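Local coordinates for thioredoxin-like fold domain-containing protein (Paracoccus denitrificans, PDB 3DML) that probably catalyses thiol-disulfide exchange as a periplasmic thioredoxin-like oxidoreductase (SoxS) serving chemotrophic sulfur oxidation, at residues 22-27 / 78-83; 72-77 / 89-94. All coordinates share one frame; numbering follows the deposited sequence.

Contact 1 of 2, residues 22-27 / 78-83; sequences LLMFEQ and PTFVLM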
# COMPACT_ATOMS: atom_id res chain seq x y z
N LEU A 22 4.92 1.35 -2.53
CA LEU A 22 3.59 1.09 -2.00
C LEU A 22 3.45 1.75 -0.65
O LEU A 22 4.11 1.35 0.31
CB LEU A 22 3.34 -0.41 -1.83
CG LEU A 22 1.90 -0.86 -1.59
CD1 LEU A 22 1.01 -0.62 -2.83
CD2 LEU A 22 1.96 -2.33 -1.31
N LEU A 23 2.58 2.75 -0.57
CA LEU A 23 2.28 3.38 0.69
C LEU A 23 1.18 2.61 1.37
O LEU A 23 0.12 2.34 0.77
CB LEU A 23 1.80 4.81 0.47
CG LEU A 23 2.76 5.74 -0.23
CD1 LEU A 23 2.10 7.12 -0.35
CD2 LEU A 23 4.07 5.83 0.54
N MSE A 24 1.41 2.27 2.63
CA MSE A 24 0.40 1.61 3.41
C MSE A 24 -0.07 2.55 4.51
O MSE A 24 0.73 2.94 5.38
CB MSE A 24 0.97 0.34 4.02
CG MSE A 24 0.02 -0.28 5.00
SE MSE A 24 0.78 -1.83 5.86
CE MSE A 24 -0.92 -2.44 6.57
N PHE A 25 -1.34 2.92 4.46
CA PHE A 25 -1.92 3.83 5.44
C PHE A 25 -2.59 3.06 6.56
O PHE A 25 -3.44 2.20 6.31
CB PHE A 25 -2.89 4.80 4.75
CG PHE A 25 -2.21 5.81 3.90
CD1 PHE A 25 -1.81 7.03 4.44
CD2 PHE A 25 -1.92 5.53 2.56
CE1 PHE A 25 -1.16 7.98 3.64
CE2 PHE A 25 -1.27 6.46 1.75
CZ PHE A 25 -0.88 7.69 2.28
N GLU A 26 -2.20 3.40 7.79
CA GLU A 26 -2.64 2.72 9.00
C GLU A 26 -3.23 3.68 10.02
O GLU A 26 -3.15 4.90 9.85
CB GLU A 26 -1.45 2.04 9.67
CG GLU A 26 -0.73 1.02 8.83
CD GLU A 26 -0.00 0.01 9.69
OE1 GLU A 26 0.05 -1.17 9.29
OE2 GLU A 26 0.52 0.40 10.76
N GLN A 27 -3.83 3.14 11.08
CA GLN A 27 -4.24 3.93 12.24
C GLN A 27 -4.25 3.02 13.46
O GLN A 27 -4.28 1.79 13.30
CB GLN A 27 -5.62 4.56 12.05
CG GLN A 27 -6.82 3.59 12.02
CD GLN A 27 -8.11 4.34 11.79
OE1 GLN A 27 -8.47 5.21 12.58
NE2 GLN A 27 -8.80 4.03 10.68
N PRO A 78 -6.74 -0.69 6.30
CA PRO A 78 -5.53 -0.32 5.56
C PRO A 78 -5.86 0.12 4.13
O PRO A 78 -6.77 -0.43 3.50
CB PRO A 78 -4.72 -1.63 5.52
CG PRO A 78 -5.77 -2.71 5.60
CD PRO A 78 -6.94 -2.16 6.36
N THR A 79 -5.14 1.11 3.64
CA THR A 79 -5.20 1.44 2.21
C THR A 79 -3.78 1.34 1.69
O THR A 79 -2.84 1.82 2.33
CB THR A 79 -5.74 2.88 1.98
OG1 THR A 79 -7.13 2.91 2.31
CG2 THR A 79 -5.58 3.32 0.50
N PHE A 80 -3.61 0.76 0.51
CA PHE A 80 -2.29 0.62 -0.08
C PHE A 80 -2.27 1.45 -1.35
O PHE A 80 -3.03 1.16 -2.27
CB PHE A 80 -2.00 -0.84 -0.42
CG PHE A 80 -2.12 -1.77 0.76
CD1 PHE A 80 -1.00 -2.02 1.57
CD2 PHE A 80 -3.34 -2.37 1.07
CE1 PHE A 80 -1.09 -2.88 2.67
CE2 PHE A 80 -3.47 -3.23 2.18
CZ PHE A 80 -2.33 -3.48 2.98
N VAL A 81 -1.44 2.48 -1.40
CA VAL A 81 -1.41 3.34 -2.57
C VAL A 81 -0.12 3.08 -3.35
O VAL A 81 0.98 3.22 -2.82
CB VAL A 81 -1.49 4.84 -2.22
CG1 VAL A 81 -1.47 5.67 -3.51
CG2 VAL A 81 -2.77 5.14 -1.42
N LEU A 82 -0.28 2.69 -4.61
CA LEU A 82 0.89 2.50 -5.46
C LEU A 82 1.22 3.84 -6.08
O LEU A 82 0.41 4.43 -6.82
CB LEU A 82 0.63 1.45 -6.54
CG LEU A 82 1.86 1.13 -7.39
CD1 LEU A 82 2.90 0.30 -6.60
CD2 LEU A 82 1.46 0.42 -8.68
N MSE A 83 2.43 4.31 -5.77
CA MSE A 83 2.96 5.57 -6.26
C MSE A 83 3.95 5.29 -7.37
O MSE A 83 4.79 4.39 -7.25
CB MSE A 83 3.74 6.28 -5.15
CG MSE A 83 3.01 6.45 -3.87
SE MSE A 83 1.49 7.66 -4.05
CE MSE A 83 2.51 9.29 -4.35

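Contact 2 of 2, residues 72-77 / 89-94; sequences RPVTFT and SGRLEG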
# COMPACT_ATOMS: atom_id res chain seq x y z
N ARG A 72 -6.97 11.15 -4.24
CA ARG A 72 -8.07 11.46 -3.34
C ARG A 72 -7.59 11.15 -1.93
O ARG A 72 -6.57 10.47 -1.77
CB ARG A 72 -9.32 10.65 -3.72
CG ARG A 72 -9.12 9.15 -3.84
CD ARG A 72 -10.47 8.50 -4.21
NE ARG A 72 -10.37 7.06 -4.41
CZ ARG A 72 -10.71 6.14 -3.51
NH1 ARG A 72 -11.12 6.49 -2.29
NH2 ARG A 72 -10.60 4.86 -3.82
N PRO A 73 -8.30 11.67 -0.90
CA PRO A 73 -7.86 11.41 0.47
C PRO A 73 -7.88 9.92 0.83
O PRO A 73 -8.56 9.12 0.19
CB PRO A 73 -8.87 12.17 1.33
CG PRO A 73 -9.87 12.78 0.44
CD PRO A 73 -9.42 12.64 -0.98
N VAL A 74 -7.09 9.56 1.83
CA VAL A 74 -7.19 8.20 2.39
C VAL A 74 -8.29 8.21 3.45
O VAL A 74 -8.19 8.98 4.42
CB VAL A 74 -5.87 7.75 3.04
CG1 VAL A 74 -6.04 6.37 3.69
CG2 VAL A 74 -4.78 7.71 1.99
N THR A 75 -9.31 7.37 3.29
CA THR A 75 -10.45 7.41 4.18
C THR A 75 -10.70 6.06 4.87
O THR A 75 -11.63 5.94 5.71
CB THR A 75 -11.70 7.85 3.41
OG1 THR A 75 -11.85 7.02 2.26
CG2 THR A 75 -11.54 9.32 2.94
N PHE A 76 -9.88 5.06 4.55
CA PHE A 76 -10.08 3.70 5.02
C PHE A 76 -8.71 3.16 5.35
O PHE A 76 -7.76 3.49 4.67
CB PHE A 76 -10.72 2.82 3.93
CG PHE A 76 -11.09 1.44 4.42
CD1 PHE A 76 -12.36 1.21 4.96
CD2 PHE A 76 -10.18 0.38 4.33
CE1 PHE A 76 -12.70 -0.09 5.43
CE2 PHE A 76 -10.52 -0.91 4.79
CZ PHE A 76 -11.76 -1.13 5.35
N THR A 77 -8.60 2.41 6.44
CA THR A 77 -7.35 1.68 6.71
C THR A 77 -7.63 0.17 6.85
O THR A 77 -8.63 -0.22 7.45
CB THR A 77 -6.66 2.17 8.00
OG1 THR A 77 -7.54 1.96 9.11
CG2 THR A 77 -6.30 3.65 7.91
N SER A 89 -0.55 6.12 -8.64
CA SER A 89 -0.91 5.40 -9.86
C SER A 89 -2.23 4.65 -9.66
O SER A 89 -3.08 4.61 -10.55
CB SER A 89 0.22 4.43 -10.27
OG SER A 89 -0.16 3.64 -11.39
N GLY A 90 -2.41 4.04 -8.48
CA GLY A 90 -3.64 3.31 -8.21
C GLY A 90 -3.61 2.92 -6.75
O GLY A 90 -2.62 3.18 -6.07
N ARG A 91 -4.69 2.32 -6.26
CA ARG A 91 -4.74 1.93 -4.85
C ARG A 91 -5.61 0.71 -4.62
O ARG A 91 -6.48 0.39 -5.43
CB ARG A 91 -5.22 3.10 -3.97
CG ARG A 91 -6.70 3.45 -4.14
CD ARG A 91 -7.13 4.47 -3.05
NE ARG A 91 -6.43 5.75 -3.19
CZ ARG A 91 -6.62 6.79 -2.36
NH1 ARG A 91 -7.45 6.68 -1.33
NH2 ARG A 91 -5.94 7.92 -2.56
N LEU A 92 -5.33 0.03 -3.53
CA LEU A 92 -6.17 -1.05 -3.02
C LEU A 92 -6.65 -0.62 -1.65
O LEU A 92 -5.84 -0.23 -0.80
CB LEU A 92 -5.33 -2.29 -2.78
CG LEU A 92 -4.51 -2.97 -3.84
CD1 LEU A 92 -3.90 -4.21 -3.17
CD2 LEU A 92 -5.47 -3.32 -4.95
N GLU A 93 -7.95 -0.71 -1.40
CA GLU A 93 -8.45 -0.38 -0.07
C GLU A 93 -8.91 -1.66 0.61
O GLU A 93 -9.74 -2.40 0.06
CB GLU A 93 -9.58 0.67 -0.14
CG GLU A 93 -9.12 2.00 -0.81
CD GLU A 93 -10.23 3.04 -0.94
OE1 GLU A 93 -11.33 2.67 -1.38
OE2 GLU A 93 -9.99 4.25 -0.64
N GLY A 94 -8.39 -1.90 1.80
CA GLY A 94 -8.74 -3.07 2.62
C GLY A 94 -7.78 -4.25 2.44
O GLY A 94 -6.89 -4.22 1.57
O HOH W 1 -8.69 5.08 1.39

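Contact 1 of 2, residues 22-27 / 78-83
The F25 ring has the carbonyl oxygen of T79 at its edge, in plane, and takes V81 CG2 obliquely against F25 CE2, at 3.7 Å. The F80 ring is met obliquely by two side chains: L22 CD2 near F80 CD1, and M24 CG, 3.7 Å from F80 CE1. M24, a selenomethionine modelled in two conformers, lies side by side with F80 and points the same way. In the conformer described, its CG is anti to the backbone N (chi1 172°), and the chain beyond is extended, bringing SE near F80 CE1 and CE near F80 CE1 and CZ. The selenium sits 64° off the ring normal, an oblique Met-aromatic contact, while M24 CE reaches P78 CB at 4.0 Å. On the F25/V81 face, L23 CD1 packs on CG of selenomethionine M83 at 3.7 Å.

The strands are antiparallel. L23 and V81 exchange two backbone hydrogen bonds, L23 N to V81 O (2.8 Å) and V81 N to L23 O (2.7 Å). F25 N to T79 O is nearly straight (174°), whereas the return bond from T79 N to F25 O, 3.3 Å long, is weak.

A cis peptide precedes P78, whose ring touches Y32 and C33 of the CxxC helix, as in the cis-proline loop of thioredoxins. Strand 20-26 also pairs in parallel with 55-59, making this the middle of the sheet. W36 of helix 31-39 meets M24 and F80, helix 98-112 packs F101 on L22 and F80, and the other face carries V74 against F25 and R91 against T79 and V81.

Contact 2 of 2, residues 72-77 / 89-94
R91 reaches from strand 87-93 to R72 and ends on two carbonyls of segment 72-77. Its CB leads to CG, which comes within 4.2 Å of R72 NH2. R91 CD lies over one face of the R72 guanidinium, 3.6 Å from R72 NH2. A bend at chi3 (65°) places NE, which forms a salt bridge with E88. R72 CG lies over one face of the R91 guanidinium, offset toward its rim near R91 NH2 and CZ. The two terminal nitrogens divide the carbonyls: R91 NH2 donates to R72 O (2.7 Å) and NH1 to P73 O (3.1 Å), each donor standing above its carbonyl plane.

The guanidinium of R72 stacks on that of R91, centres 4.3 Å apart and planes 26° apart. Such like charges would probably repel, but E93 lies within reach of both: R91 NH1 to E93 OE2 is a 3.6 Å salt bridge, and R72 forms another, meeting the carboxylate tip to tip with planes 88° apart. The hydrogen bonds in it, R72 NH1 to E93 OE2 (3.0 Å) and R72 NH2 to E93 OE1, are weak. A water accepts from T75 N; its very short approach to E93 OE2 leaves the second bond doubtful. Beyond this network, F76 CE2 meets G94 CA at 3.5 Å.

An alanine in place of R91 would probably leave the R72 and P73 carbonyls without these donors, E88 without this cationic mate, and E93 with only R72 of the two arginines.

Strand 87-93 is one of the sheet's two outermost strands, paired with 79-84; S89 and G90, both facing L82, form a classic beta bulge. R91 and E93 rest on T79 beneath loop 72-77, while L92 points to the other face, against F101, M104 and L108 of helix 98-112.

Contacts 1 and 2 have centres about 7 Å apart and interleave along the chain: 22-27, 72-77, 78-83, 89-94. Loop 72-77 runs directly into 78-83 through the cis peptide, and the successive strands 79-84 and 87-93 are neighbours in the mixed four-stranded sheet. The contacts meet at two probable hydrogen bonds, S89 N to L82 O (2.7 Å) and G94 N to P78 O (2.8 Å). Contact 1 is the buried pairing at the sheet's middle; contact 2 lies at the surface, where the loop lies against the edge strand. This joins the central and edge strands of the thioredoxin-like fold to the cis-proline turn beside the CxxC helix, the probable redox site.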